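Local structure of alkylhydroperoxidase AhpD core: uncharacterized peroxidase-related protein (Ralstonia eutropha, 2PRR) at residues D[74-79]-D[109-114]; D[88-93]-D[171-176]; D[60-65]-D[162-167]; D[124-129]-D[150-155]; D[25-30]-D[40-45]. The protein is uncharacterised but belongs to the carboxymuconolactone decarboxylase family and, by its AhpD-like core, probably acts as a peroxidase that reduces peroxides through a cysteine pair. All coordinates share one frame; numbering follows the deposited sequence.

Interaction 1: residues D[74-79]-D[109-114]; sequences REMIVV and DQVAVN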
# COMPACT_ATOMS: atom_id res chain seq x y z
N ARG D 74 -1.69 -14.73 24.79
CA ARG D 74 -2.92 -14.65 24.02
C ARG D 74 -3.40 -13.21 23.91
O ARG D 74 -3.87 -12.81 22.85
CB ARG D 74 -4.01 -15.50 24.67
CG ARG D 74 -3.71 -16.98 24.67
CD ARG D 74 -4.71 -17.78 25.53
NE ARG D 74 -4.19 -19.12 25.84
CZ ARG D 74 -4.91 -20.17 26.22
NH1 ARG D 74 -6.23 -20.11 26.29
NH2 ARG D 74 -4.29 -21.32 26.47
N GLU D 75 -3.32 -12.46 25.02
CA GLU D 75 -3.70 -11.04 25.04
C GLU D 75 -2.72 -10.19 24.24
O GLU D 75 -3.11 -9.20 23.64
CB GLU D 75 -3.76 -10.52 26.45
CG GLU D 75 -4.87 -11.16 27.28
CD GLU D 75 -6.28 -10.89 26.75
OE1 GLU D 75 -6.47 -10.00 25.88
OE2 GLU D 75 -7.21 -11.58 27.19
N MSE D 76 -1.47 -10.62 24.21
CA MSE D 76 -0.43 -9.94 23.47
C MSE D 76 -0.78 -10.01 21.98
O MSE D 76 -0.70 -9.01 21.26
CB MSE D 76 0.92 -10.59 23.80
CG MSE D 76 2.14 -9.75 23.59
SE MSE D 76 3.67 -10.67 24.19
CE MSE D 76 3.19 -11.12 26.18
N ILE D 77 -1.22 -11.18 21.53
CA ILE D 77 -1.65 -11.36 20.15
C ILE D 77 -2.81 -10.41 19.81
O ILE D 77 -2.85 -9.80 18.73
CB ILE D 77 -2.05 -12.82 19.85
CG1 ILE D 77 -0.83 -13.74 20.05
CG2 ILE D 77 -2.58 -12.95 18.38
CD1 ILE D 77 -1.07 -15.23 19.89
N VAL D 78 -3.74 -10.25 20.74
CA VAL D 78 -4.88 -9.37 20.50
C VAL D 78 -4.47 -7.93 20.36
O VAL D 78 -4.99 -7.18 19.49
CB VAL D 78 -5.92 -9.42 21.64
CG1 VAL D 78 -7.10 -8.48 21.30
CG2 VAL D 78 -6.37 -10.85 21.88
N VAL D 79 -3.52 -7.53 21.20
CA VAL D 79 -3.11 -6.15 21.19
C VAL D 79 -2.38 -5.76 19.86
O VAL D 79 -2.65 -4.68 19.34
CB VAL D 79 -2.29 -5.76 22.45
CG1 VAL D 79 -1.92 -4.32 22.41
CG2 VAL D 79 -3.09 -6.05 23.77
N ASP D 109 1.64 -1.09 25.89
CA ASP D 109 1.81 0.12 25.05
C ASP D 109 2.85 -0.10 23.94
O ASP D 109 2.70 0.44 22.85
CB ASP D 109 2.17 1.36 25.88
CG ASP D 109 1.22 1.60 27.06
OD1 ASP D 109 0.73 0.62 27.68
OD2 ASP D 109 0.99 2.78 27.38
N GLN D 110 3.89 -0.87 24.24
CA GLN D 110 4.97 -1.19 23.30
C GLN D 110 4.48 -2.06 22.15
O GLN D 110 4.85 -1.90 20.97
CB GLN D 110 6.07 -1.95 24.04
CG GLN D 110 6.79 -1.15 25.14
CD GLN D 110 7.62 -2.01 26.08
OE1 GLN D 110 7.72 -3.22 25.90
NE2 GLN D 110 8.20 -1.38 27.10
N VAL D 111 3.67 -3.02 22.53
CA VAL D 111 3.06 -3.95 21.61
C VAL D 111 2.04 -3.24 20.72
O VAL D 111 1.90 -3.58 19.56
CB VAL D 111 2.48 -5.16 22.42
CG1 VAL D 111 1.51 -5.97 21.61
CG2 VAL D 111 3.64 -6.07 22.93
N ALA D 112 1.32 -2.26 21.27
CA ALA D 112 0.34 -1.52 20.50
C ALA D 112 1.02 -0.57 19.50
O ALA D 112 0.54 -0.44 18.38
CB ALA D 112 -0.57 -0.78 21.39
N VAL D 113 2.15 0.02 19.86
CA VAL D 113 2.82 1.01 19.00
C VAL D 113 3.75 0.35 17.98
O VAL D 113 3.66 0.61 16.78
CB VAL D 113 3.54 2.07 19.87
CG1 VAL D 113 3.97 3.21 19.05
CG2 VAL D 113 2.57 2.63 20.98
N ASN D 114 4.63 -0.53 18.45
CA ASN D 114 5.56 -1.23 17.56
C ASN D 114 6.19 -2.41 18.28
O ASN D 114 7.31 -2.28 18.75
CB ASN D 114 6.64 -0.26 17.04
CG ASN D 114 7.72 -0.95 16.25
OD1 ASN D 114 7.49 -2.01 15.65
ND2 ASN D 114 8.91 -0.35 16.22
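Met76 and Val79 on helix 71-84 face Val111 and Ala112 on helix 107-114, the two axes 9.4 Å apart at closest approach and running in roughly the same sense, 36° from parallel. The backbones come nearest at Val79 and Ala112, whose CA atoms are 5.8 Å apart. This is helix-helix packing inside the all-helical AhpD-like fold, and helix 88-102 lies between the two elements in sequence. The side chains that meet are all apolar. Val111 points at the partner helix and divides its methyls: CG2 meets CG of Met76, a selenomethionine, at 4.0 Å, while CG1 lies 3.8 Å from the backbone O of Met76 and also meets Val79. Both Met76 and Val79 cross Val111 at about a right angle, so single methyl and methylene groups meet instead of lengths of chain. Glu75, the residue before Met76, takes no part and hydrogen-bonds to His94, a pair that probably corresponds to the glutamate and histidine of AhpD relatives. Gln86 of a second subunit bonds to the backbone of Val113. With CG1 anti to its backbone N (chi1 -178°), Val79 sets that methyl 3.9 Å from Val111 CG1 and equally 3.9 Å from Ala112 CB.

Interaction 2: residues D[88-93]-D[171-176]; sequences LYCVVA and LSNRMA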
# COMPACT_ATOMS: atom_id res chain seq x y z
N LEU D 88 -9.79 0.79 18.52
CA LEU D 88 -9.68 1.49 19.77
C LEU D 88 -10.18 0.65 20.97
O LEU D 88 -9.47 0.54 21.95
CB LEU D 88 -10.39 2.82 19.62
CG LEU D 88 -10.58 3.76 20.82
CD1 LEU D 88 -9.29 3.99 21.63
CD2 LEU D 88 -11.14 5.07 20.27
N TYR D 89 -11.38 0.07 20.89
CA TYR D 89 -11.90 -0.74 22.05
C TYR D 89 -10.93 -1.85 22.42
O TYR D 89 -10.50 -1.96 23.56
CB TYR D 89 -13.32 -1.35 21.83
CG TYR D 89 -13.78 -2.24 23.03
CD1 TYR D 89 -13.41 -3.58 23.13
CD2 TYR D 89 -14.55 -1.72 24.05
CE1 TYR D 89 -13.79 -4.39 24.25
CE2 TYR D 89 -14.95 -2.54 25.18
CZ TYR D 89 -14.55 -3.86 25.25
OH TYR D 89 -14.94 -4.66 26.33
N CYS D 90 -10.55 -2.66 21.43
CA CYS D 90 -9.71 -3.83 21.68
C CYS D 90 -8.30 -3.57 22.15
O CYS D 90 -7.79 -4.27 23.03
CB CYS D 90 -9.68 -4.71 20.42
SG CYS D 90 -11.30 -5.41 20.08
N VAL D 91 -7.64 -2.62 21.51
CA VAL D 91 -6.31 -2.24 21.91
C VAL D 91 -6.29 -1.82 23.39
O VAL D 91 -5.42 -2.24 24.16
CB VAL D 91 -5.83 -1.06 21.06
CG1 VAL D 91 -4.68 -0.38 21.70
CG2 VAL D 91 -5.46 -1.49 19.66
N VAL D 92 -7.24 -0.96 23.75
CA VAL D 92 -7.34 -0.41 25.08
C VAL D 92 -7.78 -1.46 26.12
O VAL D 92 -7.18 -1.57 27.16
CB VAL D 92 -8.26 0.85 25.09
CG1 VAL D 92 -8.54 1.32 26.52
CG2 VAL D 92 -7.61 2.00 24.25
N ALA D 93 -8.81 -2.22 25.79
CA ALA D 93 -9.36 -3.25 26.67
C ALA D 93 -8.36 -4.37 26.93
O ALA D 93 -8.10 -4.72 28.06
CB ALA D 93 -10.64 -3.80 26.07
N LEU D 171 -12.52 -10.41 13.78
CA LEU D 171 -13.99 -10.31 13.76
C LEU D 171 -14.40 -9.23 14.78
O LEU D 171 -15.10 -8.26 14.45
CB LEU D 171 -14.63 -11.67 14.11
CG LEU D 171 -16.16 -11.84 14.28
CD1 LEU D 171 -16.49 -13.31 14.42
CD2 LEU D 171 -16.71 -11.09 15.48
N SER D 172 -13.96 -9.44 16.01
CA SER D 172 -14.22 -8.52 17.11
C SER D 172 -13.84 -7.07 16.75
O SER D 172 -14.61 -6.14 16.99
CB SER D 172 -13.41 -8.99 18.29
OG SER D 172 -13.67 -8.20 19.42
N ASN D 173 -12.65 -6.87 16.20
CA ASN D 173 -12.20 -5.55 15.79
C ASN D 173 -13.17 -4.89 14.86
O ASN D 173 -13.55 -3.74 15.10
CB ASN D 173 -10.89 -5.62 15.02
CG ASN D 173 -9.70 -5.92 15.87
OD1 ASN D 173 -8.63 -6.05 15.30
ND2 ASN D 173 -9.86 -6.10 17.23
N ARG D 174 -13.53 -5.62 13.81
CA ARG D 174 -14.45 -5.15 12.79
C ARG D 174 -15.84 -4.77 13.29
O ARG D 174 -16.43 -3.82 12.82
CB ARG D 174 -14.51 -6.16 11.64
CG ARG D 174 -13.25 -6.07 10.78
CD ARG D 174 -13.19 -7.08 9.66
NE ARG D 174 -11.93 -6.96 8.92
CZ ARG D 174 -10.74 -7.36 9.37
NH1 ARG D 174 -10.61 -7.95 10.56
NH2 ARG D 174 -9.67 -7.16 8.65
N MSE D 175 -16.36 -5.51 14.26
CA MSE D 175 -17.61 -5.18 14.88
C MSE D 175 -17.46 -3.92 15.73
O MSE D 175 -18.29 -3.00 15.66
CB MSE D 175 -18.10 -6.34 15.76
CG MSE D 175 -18.59 -7.53 14.99
SE MSE D 175 -20.08 -7.15 13.86
CE MSE D 175 -21.25 -6.33 15.01
N ALA D 176 -16.39 -3.91 16.52
CA ALA D 176 -16.02 -2.83 17.42
C ALA D 176 -15.95 -1.51 16.72
O ALA D 176 -16.48 -0.51 17.23
CB ALA D 176 -14.68 -3.12 18.06
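The flat amide of Asn173 meets Cys90 with its nitrogen end and not with a face: ND2 lies 3.3 Å from Cys90 SG and 3.5 Å from Cys90 CB. The sulfur sits close to the extension of the amide C-N bond (CG-ND2-SG about 152°), not squarely along either N-H, and the approach is packing. The amide is held from the far end, where OD1 accepts a hydrogen bond from Asn85 ND2; ND2 itself has a weak bond to Ser82. The other flat group, the Tyr89 ring, belongs to a residue that touches segment 171-176 only through its CB, 4.4 Å from Ala176 CB, and the ring continues toward Pro39, Met181 and Phe187. A serine comes to the sulfur as well, Ser172 OG at 3.7 Å from Cys90 SG; chi1 of -66° swings SG clear of the carbonyl carbon and out to these two polar side chains. The helix axes pass 9.1 Å apart at 123°. A bound diethylene glycol lies about 3 Å from the Cys90 side chain, consistent with a pocket there. Cys87, just before helix 88-102, and Cys90 form a CXXC sequence as in the AhpD redox site, so helix 156-179 probably walls part of a comparable redox centre.

Interaction 3: residues D[60-65]-D[162-167]; sequences DALMLK and IAAITA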
# COMPACT_ATOMS: atom_id res chain seq x y z
N ASP D 60 -14.50 -17.75 24.49
CA ASP D 60 -14.17 -18.67 25.56
C ASP D 60 -13.41 -19.88 25.04
O ASP D 60 -12.48 -20.34 25.67
CB ASP D 60 -15.44 -19.07 26.29
CG ASP D 60 -16.01 -17.93 27.15
OD1 ASP D 60 -15.51 -16.78 27.06
OD2 ASP D 60 -16.94 -18.18 27.95
N ALA D 61 -13.76 -20.37 23.86
CA ALA D 61 -13.07 -21.54 23.29
C ALA D 61 -11.56 -21.35 23.00
O ALA D 61 -10.78 -22.30 23.01
CB ALA D 61 -13.77 -21.97 22.02
N LEU D 62 -11.16 -20.12 22.75
CA LEU D 62 -9.78 -19.81 22.43
C LEU D 62 -9.02 -19.25 23.62
O LEU D 62 -7.84 -19.55 23.81
CB LEU D 62 -9.78 -18.77 21.31
CG LEU D 62 -10.61 -19.14 20.08
CD1 LEU D 62 -10.58 -18.03 19.06
CD2 LEU D 62 -10.08 -20.41 19.46
N MSE D 63 -9.68 -18.40 24.40
CA MSE D 63 -8.99 -17.72 25.46
C MSE D 63 -9.05 -18.51 26.77
O MSE D 63 -8.30 -18.21 27.67
CB MSE D 63 -9.58 -16.32 25.65
CG MSE D 63 -9.70 -15.48 24.41
SE MSE D 63 -8.01 -15.26 23.54
CE MSE D 63 -7.31 -14.14 24.47
N LEU D 64 -9.92 -19.51 26.88
CA LEU D 64 -10.01 -20.26 28.13
C LEU D 64 -9.49 -21.70 28.05
O LEU D 64 -9.26 -22.32 29.08
CB LEU D 64 -11.44 -20.19 28.68
CG LEU D 64 -11.99 -18.78 28.96
CD1 LEU D 64 -13.35 -18.82 29.62
CD2 LEU D 64 -11.06 -18.01 29.86
N LYS D 65 -9.23 -22.22 26.85
CA LYS D 65 -8.73 -23.59 26.71
C LYS D 65 -7.37 -23.82 27.36
O LYS D 65 -6.70 -22.87 27.76
CB LYS D 65 -8.60 -23.94 25.21
CG LYS D 65 -7.54 -23.13 24.44
CD LYS D 65 -7.57 -23.42 22.94
CE LYS D 65 -6.89 -24.74 22.56
NZ LYS D 65 -5.39 -24.73 22.58
N ILE D 162 -2.54 -19.36 17.74
CA ILE D 162 -2.16 -17.97 17.35
C ILE D 162 -3.11 -17.47 16.28
O ILE D 162 -3.75 -16.46 16.46
CB ILE D 162 -0.69 -17.90 16.81
CG1 ILE D 162 0.31 -18.22 17.92
CG2 ILE D 162 -0.37 -16.49 16.18
CD1 ILE D 162 1.69 -18.59 17.44
N ALA D 163 -3.15 -18.22 15.18
CA ALA D 163 -3.99 -17.95 14.03
C ALA D 163 -5.48 -17.83 14.39
O ALA D 163 -6.15 -16.92 13.90
CB ALA D 163 -3.76 -19.00 12.96
N ALA D 164 -5.99 -18.70 15.26
CA ALA D 164 -7.37 -18.64 15.67
C ALA D 164 -7.70 -17.33 16.40
O ALA D 164 -8.69 -16.67 16.11
CB ALA D 164 -7.72 -19.86 16.54
N ILE D 165 -6.87 -16.99 17.38
CA ILE D 165 -7.00 -15.75 18.17
C ILE D 165 -6.95 -14.55 17.20
O ILE D 165 -7.78 -13.67 17.23
CB ILE D 165 -5.87 -15.68 19.18
CG1 ILE D 165 -6.16 -16.66 20.34
CG2 ILE D 165 -5.68 -14.29 19.67
CD1 ILE D 165 -5.04 -16.81 21.27
N THR D 166 -5.96 -14.53 16.33
CA THR D 166 -5.89 -13.47 15.33
C THR D 166 -7.27 -13.42 14.62
O THR D 166 -7.92 -12.39 14.61
CB THR D 166 -4.76 -13.72 14.33
OG1 THR D 166 -3.51 -13.86 15.04
CG2 THR D 166 -4.66 -12.59 13.29
N ALA D 167 -7.72 -14.57 14.11
CA ALA D 167 -8.97 -14.65 13.34
C ALA D 167 -10.19 -14.13 14.07
O ALA D 167 -10.94 -13.35 13.52
CB ALA D 167 -9.19 -16.06 12.84
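Apolar packing dominates where Leu62 and Met63, at the C-terminal end of helix 49-63, lean on Ala164 and Ile165 of helix 156-179. The two methyls of Leu62 divide the work: CD2 sits 3.8 Å from Ala164 CB, while CD1 rests on the backbone, 3.8 Å from Ala164 O. The backbones are nearest at Leu62 and Ile165, with CA atoms 6.5 Å apart. Met63, a selenomethionine, reaches the same helix by a different route. Its chain bends at chi2 (-57°), which brings SE to 4.0 Å from both CG1 and CD1 of Ile165, the two side chains crossing at about a right angle. Polar bonding stays within the second helix: Thr166 OG1 donates to Ile162 O at 3.0 Å from well above the carbonyl plane, and that oxygen also takes the backbone N-H of Thr166. Further out, the charged end of Lys65 pairs with Asp161 in a salt bridge. Glu51 of a neighbouring subunit packs on Leu62 and Ala164. The arrangement, a helix end set against the long helix 156-179, is helix-helix packing in the core of the AhpD-like helical fold, beside a subunit interface.

Interaction 4: residues D[124-129]-D[150-155]; sequences QRAMLD and REHGFT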
# COMPACT_ATOMS: atom_id res chain seq x y z
N GLN D 124 8.45 -14.71 21.60
CA GLN D 124 7.22 -13.93 21.52
C GLN D 124 7.20 -12.97 20.31
O GLN D 124 6.13 -12.78 19.70
CB GLN D 124 6.96 -13.20 22.84
CG GLN D 124 6.65 -14.17 23.95
CD GLN D 124 6.43 -13.51 25.29
OE1 GLN D 124 6.81 -12.37 25.52
NE2 GLN D 124 5.84 -14.25 26.21
N ARG D 125 8.36 -12.42 19.93
CA ARG D 125 8.39 -11.57 18.74
C ARG D 125 8.02 -12.43 17.52
O ARG D 125 7.30 -11.96 16.63
CB ARG D 125 9.74 -10.88 18.55
CG ARG D 125 9.77 -9.92 17.33
CD ARG D 125 11.17 -9.39 17.06
NE ARG D 125 11.21 -8.60 15.82
N ALA D 126 8.52 -13.68 17.49
CA ALA D 126 8.23 -14.64 16.41
C ALA D 126 6.74 -14.98 16.31
O ALA D 126 6.17 -15.07 15.21
CB ALA D 126 9.03 -15.92 16.60
N MSE D 127 6.13 -15.15 17.49
CA MSE D 127 4.73 -15.45 17.63
C MSE D 127 3.93 -14.32 17.05
O MSE D 127 2.91 -14.54 16.43
CB MSE D 127 4.39 -15.60 19.13
CG MSE D 127 2.97 -15.87 19.46
SE MSE D 127 2.63 -15.72 21.39
CE MSE D 127 2.68 -13.93 21.62
N LEU D 128 4.35 -13.09 17.29
CA LEU D 128 3.59 -11.96 16.79
C LEU D 128 3.86 -11.74 15.32
O LEU D 128 3.00 -11.25 14.65
CB LEU D 128 3.88 -10.68 17.58
CG LEU D 128 3.63 -10.67 19.09
CD1 LEU D 128 3.92 -9.29 19.62
CD2 LEU D 128 2.20 -11.12 19.41
N ASP D 129 5.05 -12.11 14.83
CA ASP D 129 5.34 -11.99 13.37
C ASP D 129 4.30 -12.82 12.61
O ASP D 129 3.78 -12.41 11.58
CB ASP D 129 6.74 -12.50 12.99
CG ASP D 129 7.89 -11.63 13.51
OD1 ASP D 129 7.74 -10.41 13.70
OD2 ASP D 129 9.00 -12.18 13.71
N ARG D 150 8.39 -23.20 14.94
CA ARG D 150 8.91 -24.41 15.53
C ARG D 150 10.35 -24.22 16.01
O ARG D 150 10.73 -24.76 17.07
CB ARG D 150 8.76 -25.58 14.57
CG ARG D 150 7.28 -26.01 14.36
CD ARG D 150 7.18 -27.40 13.76
NE ARG D 150 7.89 -27.44 12.49
CZ ARG D 150 7.34 -27.37 11.28
NH1 ARG D 150 6.03 -27.27 11.10
NH2 ARG D 150 8.13 -27.39 10.23
N GLU D 151 11.11 -23.41 15.26
CA GLU D 151 12.48 -23.05 15.61
C GLU D 151 12.57 -22.42 16.99
O GLU D 151 13.61 -22.51 17.63
CB GLU D 151 13.10 -22.05 14.58
CG GLU D 151 13.55 -22.65 13.23
CD GLU D 151 14.01 -21.58 12.21
N HIS D 152 11.50 -21.75 17.43
CA HIS D 152 11.41 -21.15 18.77
C HIS D 152 10.68 -22.02 19.78
O HIS D 152 10.29 -21.53 20.83
CB HIS D 152 10.72 -19.79 18.70
CG HIS D 152 11.51 -18.74 17.99
ND1 HIS D 152 12.48 -17.99 18.62
CD2 HIS D 152 11.48 -18.32 16.70
CE1 HIS D 152 13.01 -17.15 17.75
NE2 HIS D 152 12.43 -17.34 16.58
N GLY D 153 10.46 -23.30 19.48
CA GLY D 153 9.83 -24.21 20.44
C GLY D 153 8.31 -24.32 20.41
O GLY D 153 7.69 -24.85 21.36
N PHE D 154 7.68 -23.82 19.34
CA PHE D 154 6.24 -23.92 19.19
C PHE D 154 5.94 -25.18 18.39
O PHE D 154 6.75 -25.63 17.57
CB PHE D 154 5.60 -22.72 18.43
CG PHE D 154 5.66 -21.41 19.17
CD1 PHE D 154 4.89 -21.20 20.30
CD2 PHE D 154 6.42 -20.36 18.70
CE1 PHE D 154 4.91 -19.99 20.96
CE2 PHE D 154 6.45 -19.15 19.37
CZ PHE D 154 5.69 -18.97 20.51
N THR D 155 4.75 -25.72 18.63
CA THR D 155 4.25 -26.88 17.91
C THR D 155 3.25 -26.34 16.90
O THR D 155 2.80 -25.23 17.04
CB THR D 155 3.44 -27.79 18.84
OG1 THR D 155 2.21 -27.15 19.13
CG2 THR D 155 4.18 -28.06 20.13
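Ala126 points its methyl at one face of the His152 imidazole, CB lying 3.4 Å from CD2 and 3.7 Å from NE2 of that ring, so the NE2-CD2 side of the ring takes the close contact. At the next residue of helix 122-137, the Phe154 ring approaches Met127 obliquely, with its far end foremost: CZ is 3.9 Å and CE2 4.1 Å from Met127 CB. The rest of Met127, a selenomethionine, leaves the contact, because chi1 of 178° puts CG anti to the backbone N and carries the chain off toward Glu73 and Ile77 on helix 71-84. Both rings come from the turn that ends helix 143-151. It is closed by a Schellman motif with Gly153, at positive phi, in the C-prime place: Gly153 N bonds to Arg150 O at 2.8 Å and Phe154 N to Leu149 O. Reversal of the chain there sends His152 and Phe154 to the same helix, 122-137, at neighbouring positions. His152 stays partly exposed; Phe154 is buried and also makes a cation-pi contact with Arg123, whose NH1 bonds weakly to the carbonyls of His152 and Gly153. Directly after Phe154, Thr155 takes the N-cap position of helix 156-179, its OG1 accepting from Asp158 N.

Interaction 5: residues D[25-30]-D[40-45]; sequences RQRILE and NVFLTL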
# COMPACT_ATOMS: atom_id res chain seq x y z
N ARG D 25 -27.99 -12.23 30.70
CA ARG D 25 -27.95 -11.47 31.95
C ARG D 25 -26.97 -12.08 32.97
O ARG D 25 -26.27 -11.35 33.67
CB ARG D 25 -29.32 -11.40 32.61
CG ARG D 25 -30.38 -10.58 31.89
CD ARG D 25 -31.63 -10.34 32.77
NE ARG D 25 -31.31 -9.57 33.98
CZ ARG D 25 -30.97 -10.07 35.18
NH1 ARG D 25 -30.92 -11.39 35.42
NH2 ARG D 25 -30.67 -9.24 36.17
N GLN D 26 -26.93 -13.41 33.04
CA GLN D 26 -26.06 -14.12 34.00
C GLN D 26 -24.57 -14.00 33.62
O GLN D 26 -23.71 -13.90 34.50
CB GLN D 26 -26.50 -15.60 34.16
CG GLN D 26 -25.66 -16.44 35.16
N ARG D 27 -24.26 -14.02 32.33
CA ARG D 27 -22.87 -13.86 31.89
C ARG D 27 -22.39 -12.45 32.22
O ARG D 27 -21.27 -12.26 32.68
CB ARG D 27 -22.73 -14.14 30.40
CG ARG D 27 -21.32 -13.96 29.88
CD ARG D 27 -21.29 -14.03 28.38
NE ARG D 27 -21.32 -15.39 27.87
CZ ARG D 27 -20.24 -16.15 27.72
NH1 ARG D 27 -19.03 -15.73 28.08
NH2 ARG D 27 -20.39 -17.37 27.20
N ILE D 28 -23.26 -11.46 31.97
CA ILE D 28 -22.96 -10.06 32.29
C ILE D 28 -22.78 -9.86 33.80
O ILE D 28 -21.88 -9.14 34.24
CB ILE D 28 -24.07 -9.11 31.76
CG1 ILE D 28 -24.09 -9.13 30.22
CG2 ILE D 28 -23.86 -7.69 32.26
CD1 ILE D 28 -25.24 -8.35 29.62
N LEU D 29 -23.63 -10.48 34.61
CA LEU D 29 -23.50 -10.35 36.06
C LEU D 29 -22.24 -11.02 36.61
O LEU D 29 -21.61 -10.51 37.54
CB LEU D 29 -24.75 -10.88 36.75
CG LEU D 29 -25.90 -9.88 36.67
CD1 LEU D 29 -27.22 -10.58 36.90
CD2 LEU D 29 -25.71 -8.73 37.67
N GLU D 30 -21.87 -12.15 36.01
CA GLU D 30 -20.68 -12.91 36.41
C GLU D 30 -19.41 -12.08 36.15
O GLU D 30 -18.48 -12.09 36.97
CB GLU D 30 -20.63 -14.26 35.68
CG GLU D 30 -19.53 -15.24 36.15
N ASN D 40 -17.87 -2.86 27.96
CA ASN D 40 -18.90 -2.47 27.01
C ASN D 40 -19.18 -3.44 25.87
O ASN D 40 -20.24 -3.38 25.27
CB ASN D 40 -18.64 -1.03 26.52
CG ASN D 40 -18.80 -0.00 27.64
OD1 ASN D 40 -19.53 -0.24 28.64
ND2 ASN D 40 -18.11 1.13 27.51
N VAL D 41 -18.27 -4.37 25.61
CA VAL D 41 -18.47 -5.34 24.53
C VAL D 41 -19.72 -6.19 24.84
O VAL D 41 -20.47 -6.54 23.92
CB VAL D 41 -17.20 -6.26 24.32
CG1 VAL D 41 -16.92 -7.13 25.57
CG2 VAL D 41 -17.30 -7.14 23.04
N PHE D 42 -19.95 -6.52 26.12
CA PHE D 42 -21.11 -7.33 26.49
C PHE D 42 -22.43 -6.59 26.27
O PHE D 42 -23.38 -7.15 25.75
CB PHE D 42 -21.06 -7.76 27.98
CG PHE D 42 -19.93 -8.68 28.32
CD1 PHE D 42 -20.06 -10.05 28.17
CD2 PHE D 42 -18.73 -8.18 28.84
CE1 PHE D 42 -18.99 -10.91 28.50
CE2 PHE D 42 -17.67 -9.04 29.16
CZ PHE D 42 -17.81 -10.39 28.99
N LEU D 43 -22.47 -5.34 26.67
CA LEU D 43 -23.68 -4.55 26.58
C LEU D 43 -24.00 -4.15 25.16
O LEU D 43 -25.17 -4.11 24.78
CB LEU D 43 -23.54 -3.31 27.45
CG LEU D 43 -23.36 -3.62 28.94
CD1 LEU D 43 -22.75 -2.42 29.65
CD2 LEU D 43 -24.70 -4.06 29.57
N THR D 44 -22.98 -3.85 24.37
CA THR D 44 -23.20 -3.42 22.98
C THR D 44 -23.63 -4.57 22.09
O THR D 44 -24.53 -4.42 21.26
CB THR D 44 -21.96 -2.69 22.38
OG1 THR D 44 -20.80 -3.53 22.48
CG2 THR D 44 -21.70 -1.41 23.13
N LEU D 45 -22.98 -5.73 22.26
CA LEU D 45 -23.34 -6.93 21.48
C LEU D 45 -24.67 -7.54 21.93
O LEU D 45 -25.30 -8.25 21.16
CB LEU D 45 -22.23 -7.98 21.47
CG LEU D 45 -20.91 -7.59 20.77
CD1 LEU D 45 -19.96 -8.75 20.89
CD2 LEU D 45 -21.05 -7.17 19.25
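Ile28 and Phe42 form the closely packed part of a helical hairpin in which helix 22-35 and helix 40-45 run nearly antiparallel, at 163°, with axes 10.6 Å apart. The CA atoms of Ile28 and Phe42, the nearest pair across the two segments, are 6.7 Å apart, and Ile28 CG1 rests 4.0 Å from Phe42 CB as the two side chains slide past each other in opposite directions. Ile28 is buried. Its CD1 also reaches Leu43 CD2, though at a looser 4.3 Å. The other flank is more open, Arg27 and Phe42 both being partly exposed. Here the aliphatic part of Arg27 does the touching. Its CD lies at the edge of the phenyl ring, near the ring plane and 3.9 Å from CE1 of Phe42, after which a bend at chi3 (-80°) turns the guanidinium away to a salt bridge between NH1 and Asp60. Phe56 of helix 49-63 stacks on Phe42, tying the hairpin to the next helix in the chain. A bound diethylene glycol also lies about 4 Å from the Phe42 side chain. Within the second helix, Asn40 O is gripped twice by one residue: it takes the backbone N-H of Thr44, and Thr44 OG1 donates to Asn40 O at 2.8 Å.

Interactions 1, 2 and 3 are buried near the centre of the chain; interactions 4 and 5 are only partly buried and lie on opposite sides of that centre, about 34 Å apart between centres. Helix 156-179 serves both interaction 2 and interaction 3, which also share a neighbouring subunit. Methyl groups and selenomethionine chains fill interactions 1 and 3, whereas interaction 2 brings polar Ser172 and Asn173 up to a cysteine. The outer contacts rely on rings: those from the turn after helix 143-151 in interaction 4, and a helix-borne phenyl beside arginine in interaction 5. The contacts also touch one another: the Arg27-Asp60 salt bridge joins 5 and 3, and Ile77 packs on Met127 between 1 and 4.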